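Side-chain contacts in similar to N-acetyltransferase (Staphylococcus aureus subsp. aureus, PDB 4MBU), which probably transfers an acetyl group from acetyl-coenzyme A to an amine-bearing substrate, as expected of a Gcn5-related N-acetyltransferase: residues E11-I16 with I42-T47; R105-A110 with Y160-K165. All blocks are in the same frame, centred on the assembly; numbering follows the deposited sequence.

Overall arrangement
Both contacts belong to the framework of one GNAT domain, a mixed sheet with helices on its two faces. They follow one another along the chain: contact 1 joins helices 13-26 and 38-50, which come between the first two strands, and contact 2 closes later, when the last strand, 153-163, returns to helix 98-112. Their centres lie 24 Å apart and their nearest atoms about 10 Å, without touching. Strand 55-60 relates them: I55 and V57 meet the helices of contact 1, whereas the alternate residue F56 meets helix 98-112. The sheet is thus packed on opposite faces, helix against helix in one contact and helix against strand in the other.

Contact 1 of 2, residues E11-I16 with I42-T47; sequences EDLNAI and IAWFET
L13 reaches out from helix 13-26 and sets both of its methyl groups against helix 38-50, so that one leucine carries nearly the whole contact. Its CG is anti to its own carbonyl carbon (chi1 -67°), and the second torsion keeps CD1 extended from CA, which carries the fork to the neighbouring helix. There the two branches share F45 and differ in what they add to it. L13 CD1 is 3.8 Å from F45 CB, and L13 CD2 is 3.9 Å from the same atom. CD1 also meets I42, three residues before F45, with L13 CD1 to I42 CG1 at 3.7 Å. CD2 adds the ring atom F45 CD1, 3.9 Å from L13 CD2, and more loosely the rim of the indole, where CZ3 of W44 stands 4.4 Å from L13 CD2. The indole is met at its edge, close to the ring plane. Towards both I42 and F45 the leucine stands roughly at right angles, crossing their side chains instead of running alongside them.

The backbone of helix 38-50 already directs CB of F45 at the leucine; the first torsion (chi1 -180°) only places the ring, which L13 CD2 approaches obliquely. Beneath the helix pair lies the sheet: W44 and F45 both rest on I55, and I16, a turn after L13, packs on V57. Beside L13, D12 is bonded to R6 of strand 3-7, in a salt bridge, and to K9 N just beyond that strand. Across the contact itself the chemistry is wholly apolar. Within these segments the spacing probably depends on shape and apolar burial, with methyl groups set against a phenylalanine CB and one indole edge.

Contact 2 of 2, residues R105-A110 with Y160-K165; sequences RLIVEA and YELDLK
I107 and L162 make the tightest meeting between 105-110 and 160-165, with CD1 of I107 3.6 Å from CD2 of L162. The two side chains cross nearly at right angles; CG1 of the isoleucine is anti to its carbonyl carbon (chi1 -65°), and this branch brings CD1 onto the leucine methyl. A turn later A110 CB sits 3.7 Å from CD1 of L164, just past the strand end, where the backbones come nearest. Between these points the packing is slacker: I107 CG2 and L164 CD2 stay 4.3 Å apart.

By contrast, V108 turns away from this apolar core and K165 is exposed, its N bonded to D163 OD1 in an Asx turn. On another flank of the helix R105 grips E109 end-on in a salt bridge, R105 NH1 lying 2.8 Å from E109 OE1. The strand's other side meets the second subunit, where E161 OE1 bonds T145 N of that chain. Helix 98-112 crosses from strand 82-89 to its parallel neighbour 117-123 and packs on the adjacent strand 153-163, as in the GNAT fold; in relatives the corresponding helix follows the loop that binds the acetyl-CoA pyrophosphate.

Contact 1 of 2, residues E11-I16 with I42-T47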
ATOM      1  N   GLU A  11      26.693 -28.573   0.470  1.00 28.88           N
ATOM      2  CA  GLU A  11      27.490 -28.189  -0.694  1.00 31.96           C
ATOM      3  C   GLU A  11      26.927 -26.975  -1.441  1.00 32.46           C
ATOM      4  O   GLU A  11      27.583 -26.437  -2.335  1.00 36.33           O
ATOM      5  CB  GLU A  11      27.659 -29.371  -1.662  1.00 34.84           C
ATOM      6  CG  GLU A  11      26.664 -30.520  -1.470  1.00 41.34           C
ATOM      7  CD  GLU A  11      27.013 -31.423  -0.291  1.00 43.32           C
ATOM      8  OE1 GLU A  11      26.078 -31.911   0.382  1.00 38.26           O
ATOM      9  OE2 GLU A  11      28.221 -31.648  -0.041  1.00 44.89           O
ATOM     10  N   ASP A  12      25.724 -26.542  -1.070  1.00 22.63           N
ATOM     11  CA  ASP A  12      25.120 -25.362  -1.681  1.00 23.58           C
ATOM     12  C   ASP A  12      25.511 -24.065  -0.953  1.00 21.81           C
ATOM     13  O   ASP A  12      25.425 -22.970  -1.522  1.00 22.04           O
ATOM     14  CB  ASP A  12      23.594 -25.505  -1.693  1.00 22.61           C
ATOM     15  CG  ASP A  12      23.118 -26.696  -2.508  1.00 23.90           C
ATOM     16  OD1 ASP A  12      23.774 -27.051  -3.511  1.00 24.43           O
ATOM     17  OD2 ASP A  12      22.070 -27.274  -2.142  1.00 26.46           O
ATOM     18  N   LEU A  13      25.953 -24.203   0.297  1.00 22.52           N
ATOM     19  CA  LEU A  13      26.086 -23.053   1.197  1.00 22.61           C
ATOM     20  C   LEU A  13      26.943 -21.904   0.646  1.00 23.25           C
ATOM     21  O   LEU A  13      26.558 -20.727   0.727  1.00 23.68           O
ATOM     22  CB  LEU A  13      26.549 -23.498   2.592  1.00 19.43           C
ATOM     23  CG  LEU A  13      25.509 -24.331   3.351  1.00 20.78           C
ATOM     24  CD1 LEU A  13      26.008 -24.733   4.721  1.00 22.75           C
ATOM     25  CD2 LEU A  13      24.186 -23.582   3.495  1.00 18.26           C
ATOM     26  N   ASN A  14      28.081 -22.236   0.049  1.00 24.44           N
ATOM     27  CA  ASN A  14      28.941 -21.195  -0.504  1.00 26.83           C
ATOM     28  C   ASN A  14      28.173 -20.343  -1.507  1.00 24.02           C
ATOM     29  O   ASN A  14      28.150 -19.111  -1.384  1.00 22.31           O
ATOM     30  CB  ASN A  14      30.210 -21.786  -1.113  1.00 30.37           C
ATOM     31  CG  ASN A  14      31.204 -22.217  -0.055  1.00 37.41           C
ATOM     32  OD1 ASN A  14      31.305 -23.397   0.273  1.00 43.56           O
ATOM     33  ND2 ASN A  14      31.934 -21.255   0.497  1.00 39.90           N
ATOM     34  N   ALA A  15      27.478 -21.004  -2.439  1.00 18.20           N
ATOM     35  CA  ALA A  15      26.675 -20.288  -3.434  1.00 15.88           C
ATOM     36  C   ALA A  15      25.650 -19.442  -2.698  1.00 13.83           C
ATOM     37  O   ALA A  15      25.526 -18.230  -2.934  1.00 18.24           O
ATOM     38  CB  ALA A  15      25.987 -21.272  -4.364  1.00 17.23           C
ATOM     39  N   ILE A  16      24.969 -20.074  -1.742  1.00 16.85           N
ATOM     40  CA  ILE A  16      23.935 -19.384  -0.977  1.00 19.99           C
ATOM     41  C   ILE A  16      24.567 -18.160  -0.328  1.00 20.09           C
ATOM     42  O   ILE A  16      24.050 -17.039  -0.462  1.00 18.16           O
ATOM     43  CB  ILE A  16      23.252 -20.324   0.056  1.00 18.13           C
ATOM     44  CG1 ILE A  16      22.250 -21.239  -0.666  1.00 15.37           C
ATOM     45  CG2 ILE A  16      22.545 -19.527   1.154  1.00 15.45           C
ATOM     46  CD1 ILE A  16      21.739 -22.414   0.164  1.00 10.57           C
ATOM     47  N   ILE A  42      26.781 -21.785   7.923  1.00 25.93           N
ATOM     48  CA  ILE A  42      26.736 -23.210   8.244  1.00 27.00           C
ATOM     49  C   ILE A  42      25.940 -23.453   9.526  1.00 26.35           C
ATOM     50  O   ILE A  42      25.155 -24.406   9.612  1.00 25.65           O
ATOM     51  CB  ILE A  42      28.153 -23.819   8.346  1.00 31.09           C
ATOM     52  CG1 ILE A  42      28.818 -23.835   6.968  1.00 32.84           C
ATOM     53  CG2 ILE A  42      28.092 -25.236   8.889  1.00 32.85           C
ATOM     54  CD1 ILE A  42      30.334 -24.017   7.008  1.00 34.72           C
ATOM     55  N   ALA A  43      26.127 -22.579  10.513  1.00 21.91           N
ATOM     56  CA  ALA A  43      25.359 -22.665  11.754  1.00 23.27           C
ATOM     57  C   ALA A  43      23.866 -22.469  11.465  1.00 26.70           C
ATOM     58  O   ALA A  43      23.009 -23.146  12.044  1.00 25.67           O
ATOM     59  CB  ALA A  43      25.848 -21.632  12.761  1.00 23.32           C
ATOM     60  N   TRP A  44      23.571 -21.527  10.570  1.00 26.14           N
ATOM     61  CA  TRP A  44      22.204 -21.266  10.118  1.00 21.18           C
ATOM     62  C   TRP A  44      21.584 -22.531   9.518  1.00 16.82           C
ATOM     63  O   TRP A  44      20.482 -22.934   9.895  1.00 20.59           O
ATOM     64  CB  TRP A  44      22.215 -20.105   9.115  1.00 23.87           C
ATOM     65  CG  TRP A  44      20.933 -19.861   8.349  1.00 26.88           C
ATOM     66  CD1 TRP A  44      19.888 -19.049   8.712  1.00 25.99           C
ATOM     67  CD2 TRP A  44      20.590 -20.399   7.067  1.00 26.13           C
ATOM     68  NE1 TRP A  44      18.917 -19.060   7.733  1.00 20.89           N
ATOM     69  CE2 TRP A  44      19.324 -19.886   6.716  1.00 22.60           C
ATOM     70  CE3 TRP A  44      21.228 -21.280   6.186  1.00 26.30           C
ATOM     71  CZ2 TRP A  44      18.687 -20.223   5.523  1.00 21.55           C
ATOM     72  CZ3 TRP A  44      20.599 -21.606   4.999  1.00 28.26           C
ATOM     73  CH2 TRP A  44      19.341 -21.081   4.679  1.00 25.58           C
ATOM     74  N   PHE A  45      22.315 -23.166   8.608  1.00 14.64           N
ATOM     75  CA  PHE A  45      21.882 -24.409   7.969  1.00 19.76           C
ATOM     76  C   PHE A  45      21.642 -25.538   8.976  1.00 24.84           C
ATOM     77  O   PHE A  45      20.627 -26.246   8.907  1.00 21.45           O
ATOM     78  CB  PHE A  45      22.909 -24.849   6.920  1.00 20.07           C
ATOM     79  CG  PHE A  45      22.542 -26.118   6.203  1.00 22.01           C
ATOM     80  CD1 PHE A  45      21.680 -26.091   5.120  1.00 20.33           C
ATOM     81  CD2 PHE A  45      23.076 -27.336   6.597  1.00 23.52           C
ATOM     82  CE1 PHE A  45      21.343 -27.256   4.444  1.00 20.78           C
ATOM     83  CE2 PHE A  45      22.744 -28.502   5.927  1.00 26.71           C
ATOM     84  CZ  PHE A  45      21.873 -28.460   4.850  1.00 27.08           C
ATOM     85  N   GLU A  46      22.572 -25.705   9.911  1.00 30.66           N
ATOM     86  CA  GLU A  46      22.448 -26.762  10.913  1.00 34.75           C
ATOM     87  C   GLU A  46      21.237 -26.512  11.805  1.00 29.23           C
ATOM     88  O   GLU A  46      20.496 -27.437  12.137  1.00 26.50           O
ATOM     89  CB  GLU A  46      23.726 -26.870  11.752  1.00 44.57           C
ATOM     90  CG  GLU A  46      24.927 -27.458  11.011  1.00 53.54           C
ATOM     91  CD  GLU A  46      26.164 -27.562  11.895  1.00 61.80           C
ATOM     92  OE1 GLU A  46      26.065 -27.248  13.103  1.00 62.72           O
ATOM     93  OE2 GLU A  46      27.233 -27.960  11.383  1.00 66.00           O
ATOM     94  N   THR A  47      21.040 -25.250  12.176  1.00 22.55           N
ATOM     95  CA  THR A  47      19.884 -24.842  12.976  1.00 27.93           C
ATOM     96  C   THR A  47      18.554 -25.109  12.255  1.00 29.63           C
ATOM     97  O   THR A  47      17.601 -25.625  12.858  1.00 28.23           O
ATOM     98  CB  THR A  47      19.986 -23.357  13.356  1.00 32.68           C
ATOM     99  OG1 THR A  47      21.137 -23.168  14.187  1.00 34.50           O
ATOM    100  CG2 THR A  47      18.738 -22.893  14.098  1.00 34.15           C
TER

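Contact 2 of 2, residues R105-A110 with Y160-K165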
ATOM      1  N   ARG A 105       6.876 -23.094  -4.282  1.00 14.40           N
ATOM      2  CA  ARG A 105       7.328 -24.250  -3.505  1.00 10.34           C
ATOM      3  C   ARG A 105       7.193 -24.028  -1.990  1.00 12.79           C
ATOM      4  O   ARG A 105       6.752 -24.920  -1.251  1.00 17.07           O
ATOM      5  CB  ARG A 105       8.766 -24.612  -3.899  1.00 10.25           C
ATOM      6  CG  ARG A 105       9.322 -25.846  -3.206  1.00 18.46           C
ATOM      7  CD  ARG A 105       8.580 -27.118  -3.619  1.00 23.95           C
ATOM      8  NE  ARG A 105       9.094 -28.289  -2.909  1.00 27.84           N
ATOM      9  CZ  ARG A 105       8.668 -28.685  -1.710  1.00 32.56           C
ATOM     10  NH1 ARG A 105       7.713 -28.007  -1.079  1.00 30.57           N
ATOM     11  NH2 ARG A 105       9.201 -29.761  -1.135  1.00 35.92           N
ATOM     12  N   LEU A 106       7.540 -22.824  -1.539  1.00 10.93           N
ATOM     13  CA  LEU A 106       7.356 -22.441  -0.134  1.00 14.86           C
ATOM     14  C   LEU A 106       5.908 -22.596   0.289  1.00 13.09           C
ATOM     15  O   LEU A 106       5.627 -23.154   1.349  1.00 16.17           O
ATOM     16  CB  LEU A 106       7.784 -20.987   0.111  1.00 12.00           C
ATOM     17  CG  LEU A 106       9.279 -20.678   0.100  1.00 12.41           C
ATOM     18  CD1 LEU A 106       9.511 -19.153   0.207  1.00 12.90           C
ATOM     19  CD2 LEU A 106       9.991 -21.423   1.228  1.00  7.94           C
ATOM     20  N   ILE A 107       4.991 -22.091  -0.533  1.00 10.51           N
ATOM     21  CA  ILE A 107       3.567 -22.175  -0.216  1.00 10.75           C
ATOM     22  C   ILE A 107       3.109 -23.632  -0.127  1.00 13.65           C
ATOM     23  O   ILE A 107       2.421 -24.000   0.825  1.00 13.84           O
ATOM     24  CB  ILE A 107       2.683 -21.397  -1.226  1.00  8.19           C
ATOM     25  CG1 ILE A 107       2.969 -19.899  -1.143  1.00 10.30           C
ATOM     26  CG2 ILE A 107       1.204 -21.617  -0.928  1.00  6.02           C
ATOM     27  CD1 ILE A 107       2.170 -19.089  -2.140  1.00  8.54           C
ATOM     28  N   VAL A 108       3.489 -24.465  -1.098  1.00 17.08           N
ATOM     29  CA  VAL A 108       3.084 -25.876  -1.006  1.00 20.02           C
ATOM     30  C   VAL A 108       3.622 -26.533   0.277  1.00 22.57           C
ATOM     31  O   VAL A 108       2.909 -27.300   0.946  1.00 22.17           O
ATOM     32  CB  VAL A 108       3.409 -26.735  -2.286  1.00 24.75           C
ATOM     33  CG1 VAL A 108       3.016 -25.999  -3.575  1.00 16.37           C
ATOM     34  CG2 VAL A 108       4.868 -27.159  -2.330  1.00 26.00           C
ATOM     35  N   GLU A 109       4.860 -26.214   0.642  1.00 19.39           N
ATOM     36  CA  GLU A 109       5.421 -26.783   1.867  1.00 15.18           C
ATOM     37  C   GLU A 109       4.684 -26.278   3.112  1.00 18.13           C
ATOM     38  O   GLU A 109       4.412 -27.046   4.042  1.00 13.43           O
ATOM     39  CB  GLU A 109       6.913 -26.460   1.971  1.00 18.84           C
ATOM     40  CG  GLU A 109       7.648 -27.251   3.034  1.00 24.69           C
ATOM     41  CD  GLU A 109       7.880 -28.706   2.635  1.00 28.85           C
ATOM     42  OE1 GLU A 109       7.479 -29.104   1.515  1.00 26.29           O
ATOM     43  OE2 GLU A 109       8.473 -29.453   3.445  1.00 35.88           O
ATOM     44  N   ALA A 110       4.355 -24.987   3.119  1.00 16.57           N
ATOM     45  CA  ALA A 110       3.646 -24.359   4.236  1.00 15.64           C
ATOM     46  C   ALA A 110       2.279 -24.991   4.449  1.00 17.89           C
ATOM     47  O   ALA A 110       1.868 -25.244   5.592  1.00 17.27           O
ATOM     48  CB  ALA A 110       3.496 -22.866   3.992  1.00 13.97           C
ATOM     49  N   TYR A 160       3.188  -8.364   4.081  1.00  7.08           N
ATOM     50  CA  TYR A 160       2.206  -8.992   3.210  1.00  6.03           C
ATOM     51  C   TYR A 160       1.861 -10.341   3.793  1.00 10.96           C
ATOM     52  O   TYR A 160       2.725 -11.025   4.344  1.00  9.07           O
ATOM     53  CB  TYR A 160       2.733  -9.117   1.774  1.00  6.42           C
ATOM     54  CG  TYR A 160       2.696  -7.793   1.042  1.00  9.54           C
ATOM     55  CD1 TYR A 160       1.699  -7.514   0.107  1.00  9.69           C
ATOM     56  CD2 TYR A 160       3.637  -6.812   1.309  1.00  7.28           C
ATOM     57  CE1 TYR A 160       1.656  -6.294  -0.536  1.00  9.92           C
ATOM     58  CE2 TYR A 160       3.605  -5.595   0.664  1.00  9.13           C
ATOM     59  CZ  TYR A 160       2.608  -5.343  -0.252  1.00  8.41           C
ATOM     60  OH  TYR A 160       2.571  -4.129  -0.898  1.00 13.72           O
ATOM     61  N   GLU A 161       0.591 -10.716   3.722  1.00  8.77           N
ATOM     62  CA  GLU A 161       0.214 -11.996   4.309  1.00 12.31           C
ATOM     63  C   GLU A 161      -0.697 -12.820   3.421  1.00  8.10           C
ATOM     64  O   GLU A 161      -1.563 -12.287   2.712  1.00  6.70           O
ATOM     65  CB  GLU A 161      -0.376 -11.832   5.721  1.00 17.52           C
ATOM     66  CG  GLU A 161      -1.756 -11.213   5.792  1.00 26.54           C
ATOM     67  CD  GLU A 161      -2.300 -11.178   7.216  1.00 32.20           C
ATOM     68  OE1 GLU A 161      -2.813 -10.118   7.624  1.00 34.30           O
ATOM     69  OE2 GLU A 161      -2.230 -12.210   7.921  1.00 34.91           O
ATOM     70  N   LEU A 162      -0.467 -14.126   3.463  1.00  6.51           N
ATOM     71  CA  LEU A 162      -1.321 -15.103   2.804  1.00  8.74           C
ATOM     72  C   LEU A 162      -1.980 -16.001   3.836  1.00 10.89           C
ATOM     73  O   LEU A 162      -1.290 -16.606   4.686  1.00  7.64           O
ATOM     74  CB  LEU A 162      -0.490 -15.958   1.855  1.00  6.40           C
ATOM     75  CG  LEU A 162      -1.182 -17.110   1.130  1.00 12.28           C
ATOM     76  CD1 LEU A 162      -2.243 -16.584   0.154  1.00  9.94           C
ATOM     77  CD2 LEU A 162      -0.143 -17.946   0.399  1.00 11.87           C
ATOM     78  N   ASP A 163      -3.311 -16.072   3.765  1.00  6.56           N
ATOM     79  CA  ASP A 163      -4.081 -17.066   4.508  1.00  7.64           C
ATOM     80  C   ASP A 163      -3.977 -18.396   3.775  1.00 12.52           C
ATOM     81  O   ASP A 163      -4.520 -18.557   2.673  1.00 12.80           O
ATOM     82  CB  ASP A 163      -5.560 -16.672   4.603  1.00 10.57           C
ATOM     83  CG  ASP A 163      -6.345 -17.578   5.560  1.00 15.74           C
ATOM     84  OD1 ASP A 163      -5.813 -18.640   5.974  1.00 18.12           O
ATOM     85  OD2 ASP A 163      -7.490 -17.232   5.913  1.00 13.85           O
ATOM     86  N   LEU A 164      -3.286 -19.349   4.397  1.00 13.34           N
ATOM     87  CA  LEU A 164      -3.059 -20.658   3.795  1.00 16.27           C
ATOM     88  C   LEU A 164      -4.277 -21.608   3.840  1.00 21.42           C
ATOM     89  O   LEU A 164      -4.240 -22.690   3.239  1.00 23.29           O
ATOM     90  CB  LEU A 164      -1.857 -21.324   4.462  1.00 10.16           C
ATOM     91  CG  LEU A 164      -0.555 -20.535   4.419  1.00 11.49           C
ATOM     92  CD1 LEU A 164       0.462 -21.205   5.304  1.00 11.88           C
ATOM     93  CD2 LEU A 164      -0.055 -20.472   3.002  1.00 13.18           C
ATOM     94  N   LYS A 165      -5.339 -21.209   4.543  1.00 21.49           N
ATOM     95  CA  LYS A 165      -6.537 -22.050   4.693  1.00 28.99           C
ATOM     96  C   LYS A 165      -7.428 -21.994   3.457  1.00 29.41           C
ATOM     97  O   LYS A 165      -7.681 -20.915   2.918  1.00 33.58           O
ATOM     98  CB  LYS A 165      -7.335 -21.637   5.941  1.00 35.41           C
ATOM     99  CG  LYS A 165      -8.615 -22.441   6.185  1.00 43.18           C
ATOM    100  CD  LYS A 165      -9.214 -22.176   7.579  1.00 49.16           C
ATOM    101  CE  LYS A 165     -10.381 -23.124   7.884  1.00 52.71           C
ATOM    102  NZ  LYS A 165     -10.632 -23.290   9.349  1.00 54.75           N
TER